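Local coordinates for 3-oxoacyl-(acyl-carrier protein) synthase II (Thermus thermophilus, PDB 1J3N), which catalyses, as a homodimeric beta-ketoacyl-ACP synthase, the condensation step that lengthens the acyl chain in fatty acid synthesis, at residues K385-S391 with V402-R407. Sequence-based numbering, arbitrary orientation.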
ATOM      1  N   LYS A 385     -23.024  17.726 -20.549  1.00 43.87           N
ATOM      2  CA  LYS A 385     -22.262  16.732 -21.290  1.00 44.35           C
ATOM      3  C   LYS A 385     -20.786  17.120 -21.376  1.00 44.24           C
ATOM      4  O   LYS A 385     -20.351  17.739 -22.351  1.00 45.58           O
ATOM      5  CB  LYS A 385     -22.840  16.592 -22.702  1.00 46.46           C
ATOM      6  CG  LYS A 385     -22.093  15.623 -23.618  1.00 49.75           C
ATOM      7  CD  LYS A 385     -22.603  15.726 -25.058  1.00 50.95           C
ATOM      8  CE  LYS A 385     -21.868  14.771 -25.993  1.00 52.30           C
ATOM      9  NZ  LYS A 385     -22.132  13.344 -25.652  1.00 52.77           N
ATOM     10  N   VAL A 386     -20.013  16.757 -20.358  1.00 41.41           N
ATOM     11  CA  VAL A 386     -18.591  17.075 -20.355  1.00 38.73           C
ATOM     12  C   VAL A 386     -17.786  15.973 -21.046  1.00 36.69           C
ATOM     13  O   VAL A 386     -18.210  14.819 -21.099  1.00 36.16           O
ATOM     14  CB  VAL A 386     -18.067  17.277 -18.914  1.00 39.23           C
ATOM     15  CG1 VAL A 386     -18.693  18.524 -18.304  1.00 39.60           C
ATOM     16  CG2 VAL A 386     -18.397  16.069 -18.064  1.00 39.57           C
ATOM     17  N   ASP A 387     -16.630  16.339 -21.585  1.00 35.56           N
ATOM     18  CA  ASP A 387     -15.762  15.380 -22.268  1.00 33.27           C
ATOM     19  C   ASP A 387     -14.689  14.865 -21.323  1.00 31.80           C
ATOM     20  O   ASP A 387     -14.248  13.722 -21.436  1.00 29.68           O
ATOM     21  CB  ASP A 387     -15.079  16.034 -23.468  1.00 34.29           C
ATOM     22  CG  ASP A 387     -16.065  16.524 -24.505  1.00 39.13           C
ATOM     23  OD1 ASP A 387     -16.865  15.700 -24.998  1.00 39.81           O
ATOM     24  OD2 ASP A 387     -16.040  17.732 -24.827  1.00 40.22           O
ATOM     25  N   TYR A 388     -14.275  15.725 -20.395  1.00 29.94           N
ATOM     26  CA  TYR A 388     -13.242  15.392 -19.421  1.00 30.40           C
ATOM     27  C   TYR A 388     -13.584  15.874 -18.005  1.00 30.65           C
ATOM     28  O   TYR A 388     -14.190  16.944 -17.808  1.00 28.26           O
ATOM     29  CB  TYR A 388     -11.898  15.992 -19.862  1.00 31.23           C
ATOM     30  CG  TYR A 388     -11.298  15.349 -21.100  1.00 31.82           C
ATOM     31  CD1 TYR A 388     -10.652  14.116 -21.027  1.00 31.16           C
ATOM     32  CD2 TYR A 388     -11.373  15.978 -22.348  1.00 31.87           C
ATOM     33  CE1 TYR A 388     -10.089  13.520 -22.161  1.00 33.05           C
ATOM     34  CE2 TYR A 388     -10.815  15.390 -23.493  1.00 33.62           C
ATOM     35  CZ  TYR A 388     -10.174  14.162 -23.391  1.00 34.82           C
ATOM     36  OH  TYR A 388      -9.615  13.576 -24.509  1.00 37.62           O
ATOM     37  N   ALA A 389     -13.175  15.078 -17.021  1.00 28.50           N
ATOM     38  CA  ALA A 389     -13.419  15.387 -15.618  1.00 26.33           C
ATOM     39  C   ALA A 389     -12.288  14.860 -14.741  1.00 27.24           C
ATOM     40  O   ALA A 389     -11.665  13.835 -15.057  1.00 24.50           O
ATOM     41  CB  ALA A 389     -14.740  14.768 -15.174  1.00 26.58           C
ATOM     42  N   LEU A 390     -12.017  15.565 -13.645  1.00 24.49           N
ATOM     43  CA  LEU A 390     -10.985  15.130 -12.714  1.00 23.83           C
ATOM     44  C   LEU A 390     -11.623  14.671 -11.408  1.00 23.31           C
ATOM     45  O   LEU A 390     -12.732  15.093 -11.061  1.00 25.29           O
ATOM     46  CB  LEU A 390      -9.998  16.266 -12.406  1.00 23.55           C
ATOM     47  CG  LEU A 390      -9.075  16.783 -13.514  1.00 24.38           C
ATOM     48  CD1 LEU A 390      -8.092  17.778 -12.911  1.00 22.54           C
ATOM     49  CD2 LEU A 390      -8.324  15.616 -14.163  1.00 20.51           C
ATOM     50  N   SER A 391     -10.912  13.801 -10.700  1.00 22.15           N
ATOM     51  CA  SER A 391     -11.333  13.290  -9.406  1.00 23.99           C
ATOM     52  C   SER A 391     -10.151  13.538  -8.471  1.00 23.48           C
ATOM     53  O   SER A 391      -9.101  12.921  -8.622  1.00 21.11           O
ATOM     54  CB  SER A 391     -11.629  11.796  -9.487  1.00 25.43           C
ATOM     55  OG  SER A 391     -12.279  11.366  -8.305  1.00 26.53           O
ATOM     56  N   VAL A 402      -4.658  12.282  -8.364  1.00 22.65           N
ATOM     57  CA  VAL A 402      -5.723  12.786  -9.218  1.00 21.79           C
ATOM     58  C   VAL A 402      -5.964  11.867 -10.418  1.00 22.65           C
ATOM     59  O   VAL A 402      -5.019  11.389 -11.050  1.00 21.11           O
ATOM     60  CB  VAL A 402      -5.367  14.195  -9.752  1.00 23.50           C
ATOM     61  CG1 VAL A 402      -6.452  14.690 -10.702  1.00 17.51           C
ATOM     62  CG2 VAL A 402      -5.189  15.155  -8.588  1.00 22.10           C
ATOM     63  N   LEU A 403      -7.235  11.617 -10.717  1.00 21.48           N
ATOM     64  CA  LEU A 403      -7.590  10.783 -11.849  1.00 22.30           C
ATOM     65  C   LEU A 403      -8.323  11.647 -12.863  1.00 21.98           C
ATOM     66  O   LEU A 403      -9.090  12.542 -12.491  1.00 22.29           O
ATOM     67  CB  LEU A 403      -8.491   9.611 -11.419  1.00 20.93           C
ATOM     68  CG  LEU A 403      -7.870   8.510 -10.545  1.00 21.63           C
ATOM     69  CD1 LEU A 403      -8.908   7.440 -10.276  1.00 22.55           C
ATOM     70  CD2 LEU A 403      -6.666   7.899 -11.229  1.00 22.21           C
ATOM     71  N   ALA A 404      -8.069  11.377 -14.137  1.00 21.10           N
ATOM     72  CA  ALA A 404      -8.700  12.094 -15.231  1.00 22.07           C
ATOM     73  C   ALA A 404      -9.522  11.101 -16.041  1.00 22.78           C
ATOM     74  O   ALA A 404      -9.000  10.098 -16.536  1.00 21.57           O
ATOM     75  CB  ALA A 404      -7.641  12.747 -16.122  1.00 20.06           C
ATOM     76  N   PHE A 405     -10.810  11.395 -16.181  1.00 23.20           N
ATOM     77  CA  PHE A 405     -11.715  10.534 -16.922  1.00 24.73           C
ATOM     78  C   PHE A 405     -12.188  11.195 -18.207  1.00 25.05           C
ATOM     79  O   PHE A 405     -12.397  12.405 -18.260  1.00 26.06           O
ATOM     80  CB  PHE A 405     -12.916  10.174 -16.045  1.00 23.02           C
ATOM     81  CG  PHE A 405     -12.583   9.212 -14.932  1.00 26.32           C
ATOM     82  CD1 PHE A 405     -12.304   7.872 -15.212  1.00 25.81           C
ATOM     83  CD2 PHE A 405     -12.554   9.640 -13.607  1.00 25.61           C
ATOM     84  CE1 PHE A 405     -12.005   6.972 -14.186  1.00 25.72           C
ATOM     85  CE2 PHE A 405     -12.254   8.744 -12.572  1.00 25.50           C
ATOM     86  CZ  PHE A 405     -11.981   7.411 -12.866  1.00 23.95           C
ATOM     87  N   LYS A 406     -12.356  10.386 -19.246  1.00 28.69           N
ATOM     88  CA  LYS A 406     -12.810  10.888 -20.539  1.00 31.88           C
ATOM     89  C   LYS A 406     -14.131  10.246 -20.940  1.00 32.93           C
ATOM     90  O   LYS A 406     -14.288   9.028 -20.849  1.00 32.71           O
ATOM     91  CB  LYS A 406     -11.760  10.600 -21.618  1.00 30.78           C
ATOM     92  CG  LYS A 406     -12.233  10.921 -23.024  1.00 32.10           C
ATOM     93  CD  LYS A 406     -11.205  10.527 -24.076  1.00 31.02           C
ATOM     94  CE  LYS A 406     -11.742  10.814 -25.472  1.00 31.13           C
ATOM     95  NZ  LYS A 406     -10.761  10.443 -26.529  1.00 33.34           N
ATOM     96  N   ARG A 407     -15.081  11.071 -21.373  1.00 34.25           N
ATOM     97  CA  ARG A 407     -16.385  10.579 -21.804  1.00 35.22           C
ATOM     98  C   ARG A 407     -16.234   9.824 -23.120  1.00 36.30           C
ATOM     99  O   ARG A 407     -15.685  10.345 -24.091  1.00 33.64           O
ATOM    100  CB  ARG A 407     -17.368  11.744 -21.989  1.00 37.71           C
ATOM    101  CG  ARG A 407     -18.749  11.322 -22.489  1.00 38.75           C
ATOM    102  CD  ARG A 407     -19.674  12.512 -22.719  1.00 40.24           C
ATOM    103  NE  ARG A 407     -19.163  13.435 -23.731  1.00 44.90           N
ATOM    104  CZ  ARG A 407     -18.872  13.092 -24.985  1.00 47.26           C
ATOM    105  NH1 ARG A 407     -19.035  11.841 -25.395  1.00 48.60           N
ATOM    106  NH2 ARG A 407     -18.422  14.005 -25.835  1.00 48.22           N
TER
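Ala-389 faces Phe-405, and Ser-391 faces Leu-403, as the hydrogen-bonded pairs of the antiparallel beta hairpin made by strands 388-394 and 399-406, the last two strands of this thiolase-fold chain. The axes of 388-391 and 402-406 come within 4.6 Å, their N-to-C directions 158° apart. Each of these pairs exchanges two N-H...O=C bonds, among them Phe-405 N to Ala-389 O at 2.8 Å with an N-H...O angle of 174°, and Arg-407 N to Asp-387 O carries the pairing beyond Tyr-388.

Tyr-388, Leu-390, Ala-404 and Lys-406 share one sheet face. Small Ala-404 offers CB to Leu-390 CD2 at 3.5 Å, and Met-281 of helix 275-288 also packs on Leu-390. On the other face, the apolar ring of Phe-405 suits a buried site against Val-352 and Leu-355 of helix 343-357.

Where the pair is more exposed, long amphipathic side chains fit. Lys-406 runs extended alongside Tyr-388, chi1 (172°) setting CG opposite the backbone N, and its CB lies 3.4 Å from Tyr-388 CE1. Arg-407 NH2 forms a salt bridge with Asp-387 OD1, modelled doubtfully short at 2.4 Å. Lys-385 brings a second cation close, a probable cost that Asp-387 may partly offset: its NZ sits over the guanidinium face, 3.3 Å from Arg-407 CZ.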